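Side-chain contact in Pcza361.24 (Amycolatopsis orientalis, PDB 3G2M), which probably transfers a methyl group from S-adenosyl-L-methionine to a nitrogen of a glycopeptide antibiotic or its precursor: residues 191-194 / 195-198. Sequence-based numbering, arbitrary orientation.
Sequences AMSE and AAES
A serine N-cap opens the single-turn helix 194-197, which follows strand 184-191 of the methyltransferase sheet: Ser193 OG accepts from Ala196 N at 3.0 Å, with an N-H...O angle of 154°. The bond depends on a chi1 of 70°, which sets the hydroxyl between the backbone N and the carbonyl carbon and turns it toward the first turn, where the non-helical chain before it offers Ala196 N no carbonyl four residues back in the usual helical position. Serine suits this place because its short hydroxyl can reach the amide three residues on; the same oxygen is hydrogen-bonded to Glu226, while His221 of the second subunit packs on the residue. The Ser193 carbonyl begins the helical pattern, its O taking Glu197 N at 2.9 Å.

Met192, a selenomethionine, lies just before the cap, and its side chain runs alongside the turn to reach Ala196 and Glu197. Its CG comes within 4.1 Å of Ala196 CB, a short apolar group whose methyl also touches Pro254. Farther out the chain bends at chi3 and crosses Glu197 at a slant, with SE 3.8 Å from Glu197 CB and CE 3.8 Å from Glu197 CG. Glutamate serves here twice, its aliphatic stem meeting Met192 and its OE2 forming a salt bridge with Arg281, whose guanidinium also donates to Met192 O.

At the C-terminal end the chain leaves helical geometry at Ser198, whose hydroxyl, one carbon from the backbone, is short enough to reach a carbonyl of the same turn. Ser198 N is 3.0 Å from Glu194 O, and Ser198 OG donates to the same oxygen at 3.0 Å from the opposite face of the carbonyl plane, standing 37° out of it.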
ATOM      1  N   ALA A 191       0.717 -13.178   5.401  1.00 31.99           N
ATOM      2  CA  ALA A 191      -0.725 -13.383   5.540  1.00 33.15           C
ATOM      3  C   ALA A 191      -1.432 -13.201   4.194  1.00 33.93           C
ATOM      4  O   ALA A 191      -1.088 -12.297   3.424  1.00 33.57           O
ATOM      5  CB  ALA A 191      -1.296 -12.438   6.578  1.00 33.04           C
HETATM    6  N   MSE A 192      -2.417 -14.063   3.933  1.00 34.70           N
HETATM    7  CA  MSE A 192      -3.107 -14.136   2.646  1.00 36.65           C
HETATM    8  C   MSE A 192      -4.610 -13.981   2.865  1.00 35.73           C
HETATM    9  O   MSE A 192      -5.263 -14.878   3.403  1.00 35.30           O
HETATM   10  CB  MSE A 192      -2.793 -15.467   1.931  1.00 36.28           C
HETATM   11  CG  MSE A 192      -3.490 -15.678   0.563  1.00 38.09           C
HETATM   12 SE   MSE A 192      -3.117 -17.433  -0.289  1.00 42.63          SE
HETATM   13  CE  MSE A 192      -3.987 -18.578   1.017  1.00 41.23           C
ATOM     14  N   SER A 193      -5.145 -12.836   2.445  1.00 35.50           N
ATOM     15  CA  SER A 193      -6.573 -12.539   2.578  1.00 35.51           C
ATOM     16  C   SER A 193      -7.394 -13.365   1.600  1.00 36.07           C
ATOM     17  O   SER A 193      -6.843 -13.991   0.690  1.00 35.43           O
ATOM     18  CB  SER A 193      -6.830 -11.061   2.299  1.00 35.45           C
ATOM     19  OG  SER A 193      -6.630 -10.777   0.926  1.00 33.52           O
ATOM     20  N   GLU A 194      -8.713 -13.349   1.778  1.00 37.05           N
ATOM     21  CA  GLU A 194      -9.612 -14.007   0.831  1.00 38.94           C
ATOM     22  C   GLU A 194      -9.434 -13.446  -0.584  1.00 39.20           C
ATOM     23  O   GLU A 194      -9.351 -14.213  -1.539  1.00 39.10           O
ATOM     24  CB  GLU A 194     -11.073 -13.908   1.283  1.00 38.52           C
ATOM     25  CG  GLU A 194     -11.985 -14.912   0.585  1.00 40.62           C
ATOM     26  CD  GLU A 194     -13.457 -14.765   0.952  1.00 40.77           C
ATOM     27  OE1 GLU A 194     -13.772 -14.214   2.034  1.00 43.74           O
ATOM     28  OE2 GLU A 194     -14.303 -15.211   0.146  1.00 43.60           O
ATOM     29  N   ALA A 195      -9.349 -12.119  -0.708  1.00 40.39           N
ATOM     30  CA  ALA A 195      -9.146 -11.463  -2.008  1.00 41.46           C
ATOM     31  C   ALA A 195      -7.805 -11.814  -2.634  1.00 42.20           C
ATOM     32  O   ALA A 195      -7.709 -11.960  -3.852  1.00 42.58           O
ATOM     33  CB  ALA A 195      -9.292  -9.945  -1.886  1.00 41.66           C
ATOM     34  N   ALA A 196      -6.775 -11.949  -1.799  1.00 43.12           N
ATOM     35  CA  ALA A 196      -5.446 -12.334  -2.264  1.00 44.07           C
ATOM     36  C   ALA A 196      -5.400 -13.800  -2.685  1.00 44.88           C
ATOM     37  O   ALA A 196      -4.663 -14.161  -3.599  1.00 45.02           O
ATOM     38  CB  ALA A 196      -4.403 -12.053  -1.200  1.00 43.79           C
ATOM     39  N   GLU A 197      -6.188 -14.636  -2.014  1.00 45.88           N
ATOM     40  CA  GLU A 197      -6.226 -16.062  -2.299  1.00 47.32           C
ATOM     41  C   GLU A 197      -6.997 -16.386  -3.588  1.00 47.93           C
ATOM     42  O   GLU A 197      -6.607 -17.286  -4.337  1.00 48.35           O
ATOM     43  CB  GLU A 197      -6.817 -16.820  -1.110  1.00 47.19           C
ATOM     44  CG  GLU A 197      -6.952 -18.320  -1.324  1.00 47.91           C
ATOM     45  CD  GLU A 197      -7.654 -19.016  -0.180  1.00 48.17           C
ATOM     46  OE1 GLU A 197      -7.477 -20.245  -0.046  1.00 49.69           O
ATOM     47  OE2 GLU A 197      -8.377 -18.337   0.585  1.00 49.30           O
ATOM     48  N   SER A 198      -8.078 -15.647  -3.838  1.00 48.70           N
ATOM     49  CA  SER A 198      -8.949 -15.886  -4.995  1.00 49.65           C
ATOM     50  C   SER A 198      -8.290 -15.579  -6.336  1.00 50.23           C
ATOM     51  O   SER A 198      -7.491 -14.648  -6.446  1.00 50.17           O
ATOM     52  CB  SER A 198     -10.230 -15.059  -4.869  1.00 49.66           C
ATOM     53  OG  SER A 198     -10.969 -15.438  -3.725  1.00 50.26           O
TER